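SsDNA binding RNA Polymerase cofactor (Pseudomonas phage LUZ7, PDB 6QLC) binds single-stranded DNA and serves as a cofactor of RNA polymerase, probably regulating transcription in this N4-related phage. Local coordinates at residues A[70-73]-A[74-77]; A[94-97]-A[98-101]. One frame throughout, in Å; residues are numbered along the deposited sequence.

Interaction 1: A[70-73]-A[74-77]; sequences PLSE and TAYA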
loop_
_atom_site.group_PDB
_atom_site.type_symbol
_atom_site.label_atom_id
_atom_site.label_comp_id
_atom_site.label_asym_id
_atom_site.label_seq_id
_atom_site.Cartn_x
_atom_site.Cartn_y
_atom_site.Cartn_z
ATOM N N PRO A 70 5.619 -3.780 -24.243
ATOM C CA PRO A 70 6.088 -3.662 -22.856
ATOM C C PRO A 70 6.791 -2.328 -22.619
ATOM O O PRO A 70 7.484 -1.799 -23.493
ATOM C CB PRO A 70 7.043 -4.848 -22.701
ATOM C CG PRO A 70 6.550 -5.856 -23.705
ATOM C CD PRO A 70 6.022 -5.055 -24.863
ATOM N N LEU A 71 6.560 -1.757 -21.443
ATOM C CA LEU A 71 7.143 -0.464 -21.114
ATOM C C LEU A 71 8.661 -0.560 -21.041
ATOM O O LEU A 71 9.225 -1.595 -20.676
ATOM C CB LEU A 71 6.608 0.041 -19.771
ATOM C CG LEU A 71 5.095 0.223 -19.657
ATOM C CD1 LEU A 71 4.686 0.345 -18.199
ATOM C CD2 LEU A 71 4.692 1.453 -20.450
ATOM N N SER A 72 9.318 0.537 -21.412
ATOM C CA SER A 72 10.707 0.747 -21.034
ATOM C C SER A 72 10.789 0.968 -19.527
ATOM O O SER A 72 9.841 1.456 -18.904
ATOM C CB SER A 72 11.289 1.952 -21.777
ATOM O OG SER A 72 10.757 3.172 -21.278
ATOM N N GLU A 73 11.926 0.586 -18.935
ATOM C CA GLU A 73 12.116 0.807 -17.503
ATOM C C GLU A 73 11.832 2.258 -17.127
ATOM O O GLU A 73 11.224 2.530 -16.086
ATOM C CB GLU A 73 13.529 0.410 -17.084
ATOM C CG GLU A 73 13.682 0.257 -15.582
ATOM C CD GLU A 73 12.983 -0.988 -15.057
ATOM O OE1 GLU A 73 12.807 -1.092 -13.828
ATOM O OE2 GLU A 73 12.605 -1.856 -15.876
ATOM N N THR A 74 12.222 3.197 -17.990
ATOM C CA THR A 74 11.916 4.603 -17.761
ATOM C C THR A 74 10.412 4.833 -17.657
ATOM O O THR A 74 9.927 5.416 -16.680
ATOM C CB THR A 74 12.515 5.442 -18.884
ATOM O OG1 THR A 74 13.942 5.443 -18.755
ATOM C CG2 THR A 74 11.995 6.860 -18.809
ATOM N N ALA A 75 9.654 4.359 -18.645
ATOM C CA ALA A 75 8.205 4.549 -18.614
ATOM C C ALA A 75 7.587 3.842 -17.419
ATOM O O ALA A 75 6.689 4.378 -16.763
ATOM C CB ALA A 75 7.578 4.052 -19.917
ATOM N N TYR A 76 8.062 2.639 -17.117
ATOM C CA TYR A 76 7.620 1.942 -15.919
ATOM C C TYR A 76 7.870 2.791 -14.671
ATOM O O TYR A 76 6.942 3.079 -13.903
ATOM C CB TYR A 76 8.324 0.588 -15.849
ATOM C CG TYR A 76 8.245 -0.107 -14.511
ATOM C CD1 TYR A 76 7.143 -0.867 -14.168
ATOM C CD2 TYR A 76 9.285 -0.013 -13.599
ATOM C CE1 TYR A 76 7.067 -1.501 -12.962
ATOM C CE2 TYR A 76 9.221 -0.648 -12.377
ATOM C CZ TYR A 76 8.110 -1.387 -12.063
ATOM O OH TYR A 76 8.040 -2.024 -10.846
ATOM N N ALA A 77 9.110 3.254 -14.480
ATOM C CA ALA A 77 9.412 4.026 -13.274
ATOM C C ALA A 77 8.579 5.302 -13.212
ATOM O O ALA A 77 8.110 5.700 -12.138
ATOM C CB ALA A 77 10.909 4.341 -13.209
#
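L71 lies against the start of helix 73-86 with both of its methyl groups. CD2 rests on the methyl of A75 at 3.9 Å, CD1 reaches the backbone of Y76 at its CA, and CB sits 4.3 Å from Y76 CB, so the leucine packs the incoming loop against the first turn. Its backbone is in turn hydrogen-bonded to T63, which ties the loop to the chain just beyond helix 53-61. S72 is the N-cap. With chi1 at 72° its hydroxyl is folded back between the backbone N and the carbonyl carbon, where OG accepts from A75 N at 3.1 Å in a nearly straight bond. The carbonyl of the same residue begins the helical pattern: S72 O takes the N-H of Y76 at 2.8 Å. E73 follows as the first helical residue, and its O accepts from A77 N at 2.8 Å. Its side chain leaves with CG anti to the backbone N (chi1 -165°) and then bends at chi2, which brings the carboxylate alongside the ring of Y76. OE1 lies 3.7 Å from Y76 CD2, and the two planes are inclined by 44°. The hydroxyl of that tyrosine bonds to the backbone N of L91 in the second subunit, while the ring packs on K90 there. The serine thus satisfies an amide that has no preceding helical carbonyl to bond to, and the glutamate's negative charge at this end should interact favourably with the helix dipole.

Interaction 2: A[94-97]-A[98-101]; sequences TRSE and EERA. With PO4 (phosphate ion), chain B.
R95 and R100 converge on one phosphate ion, probably taken up from the crystallisation liquor. R95 meets it edge-on: its chain bends at chi3 (-89°), which turns NE and NH2 toward the anion, and NE donates to PO4 O1 at 2.6 Å and NH2 to PO4 O4 at 3.2 Å, both nearly straight, so the guanidinium is held in rotation by two oxygens. R100 adds only weak bonds from NE, the nearer to PO4 O2 at 3.4 Å. Its chain crosses that of R95 at about a right angle, laying CG over one face of the R95 guanidinium, 3.7 Å from NH2, with the two guanidinium planes 85° apart. Behind the pair, S96 and E99 form a capping box at the start of helix 97-100: S96 OG accepts from E99 N at 3.2 Å, and S96 N returns a bond to E99 OE1, also at 3.2 Å. That carboxylate oxygen is met on its anti side, with the donor 33° out of plane. R100 N bonds to S96 O, fixing the backbone that carries the second arginine. Further out, a water donates to both E99 OE1 and T94 O, and S96 packs on A25 of the second subunit.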
loop_
_atom_site.group_PDB
_atom_site.type_symbol
_atom_site.label_atom_id
_atom_site.label_comp_id
_atom_site.label_asym_id
_atom_site.label_seq_id
_atom_site.Cartn_x
_atom_site.Cartn_y
_atom_site.Cartn_z
ATOM N N THR A 94 -10.495 -0.125 13.474
ATOM C CA THR A 94 -11.686 -0.956 13.434
ATOM C C THR A 94 -12.362 -0.978 14.801
ATOM O O THR A 94 -11.775 -0.616 15.825
ATOM C CB THR A 94 -11.356 -2.391 13.012
ATOM O OG1 THR A 94 -10.554 -3.012 14.026
ATOM C CG2 THR A 94 -10.606 -2.404 11.691
ATOM N N ARG A 95 -13.614 -1.418 14.804
ATOM C CA ARG A 95 -14.389 -1.486 16.029
ATOM C C ARG A 95 -13.940 -2.660 16.875
ATOM O O ARG A 95 -13.582 -3.719 16.356
ATOM C CB ARG A 95 -15.872 -1.639 15.718
ATOM C CG ARG A 95 -16.491 -0.487 14.987
ATOM C CD ARG A 95 -17.997 -0.530 15.176
ATOM N NE ARG A 95 -18.653 -1.340 14.155
ATOM C CZ ARG A 95 -19.971 -1.459 14.035
ATOM N NH1 ARG A 95 -20.780 -0.833 14.889
ATOM N NH2 ARG A 95 -20.480 -2.204 13.063
ATOM N N SER A 96 -13.970 -2.469 18.185
ATOM C CA SER A 96 -13.788 -3.583 19.093
ATOM C C SER A 96 -15.003 -4.497 19.034
ATOM O O SER A 96 -16.091 -4.108 18.586
ATOM C CB SER A 96 -13.602 -3.089 20.521
ATOM O OG SER A 96 -14.744 -2.358 20.938
ATOM N N GLU A 97 -14.805 -5.728 19.498
ATOM C CA GLU A 97 -15.927 -6.642 19.620
ATOM C C GLU A 97 -17.002 -6.049 20.512
ATOM O O GLU A 97 -18.198 -6.194 20.239
ATOM C CB GLU A 97 -15.441 -7.974 20.167
ATOM C CG GLU A 97 -14.640 -8.728 19.150
ATOM C CD GLU A 97 -14.737 -10.225 19.326
ATOM O OE1 GLU A 97 -14.350 -10.939 18.380
ATOM O OE2 GLU A 97 -15.187 -10.683 20.404
ATOM N N GLU A 98 -16.593 -5.338 21.559
ATOM C CA GLU A 98 -17.565 -4.724 22.449
ATOM C C GLU A 98 -18.440 -3.725 21.698
ATOM O O GLU A 98 -19.644 -3.625 21.957
ATOM C CB GLU A 98 -16.841 -4.057 23.622
ATOM C CG GLU A 98 -17.554 -2.850 24.237
ATOM C CD GLU A 98 -16.734 -2.178 25.336
ATOM O OE1 GLU A 98 -15.850 -2.846 25.910
ATOM O OE2 GLU A 98 -16.975 -0.986 25.628
ATOM N N GLU A 99 -17.864 -2.988 20.752
ATOM C CA GLU A 99 -18.625 -1.933 20.097
ATOM C C GLU A 99 -19.502 -2.494 18.982
ATOM O O GLU A 99 -20.622 -2.013 18.763
ATOM C CB GLU A 99 -17.667 -0.865 19.558
ATOM C CG GLU A 99 -16.895 -0.106 20.663
ATOM C CD GLU A 99 -15.721 0.727 20.131
ATOM O OE1 GLU A 99 -15.115 0.344 19.097
ATOM O OE2 GLU A 99 -15.394 1.767 20.762
ATOM N N ARG A 100 -19.000 -3.519 18.294
ATOM C CA ARG A 100 -19.625 -4.177 17.154
ATOM C C ARG A 100 -20.694 -5.175 17.565
ATOM O O ARG A 100 -21.471 -5.616 16.706
ATOM C CB ARG A 100 -18.550 -4.899 16.328
ATOM C CG ARG A 100 -18.839 -4.956 14.868
ATOM C CD ARG A 100 -17.640 -5.423 14.062
ATOM N NE ARG A 100 -18.097 -6.140 12.878
ATOM C CZ ARG A 100 -18.439 -7.424 12.891
ATOM N NH1 ARG A 100 -18.859 -8.021 11.784
ATOM N NH2 ARG A 100 -18.351 -8.114 14.022
ATOM N N ALA A 101 -20.756 -5.526 18.848
ATOM C CA ALA A 101 -21.739 -6.493 19.311
ATOM C C ALA A 101 -23.144 -5.980 19.053
ATOM O O ALA A 101 -23.420 -4.777 19.122
ATOM C CB ALA A 101 -21.559 -6.788 20.800
HETATM P P PO4 B . -17.483 -3.041 10.869
HETATM O O1 PO4 B . -17.376 -2.466 12.252
HETATM O O2 PO4 B . -16.461 -4.146 10.721
HETATM O O3 PO4 B . -17.207 -1.959 9.848
HETATM O O4 PO4 B . -18.879 -3.586 10.657
HETATM O O HOH W 1 -12.676 1.441 17.923
#

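In the fold
Interaction 1 precedes interaction 2 along the chain, and they lie on opposite sides of its centre, their own centres 45 Å apart and their nearest atoms about 29 Å apart. Each marks the start of a helix: 70-77 leads into the long helix 73-86, whereas 94-101 takes in the short helix 97-100 near the C-terminus. The rest of helix 73-86 and strand 88-93 run between them, the strand carrying the chain out to the distant second site. Both meet the second subunit, the first through Y76 and the second through T94, S96 and E97, consistent with a dimer in which the C-terminal extension reaches over its partner.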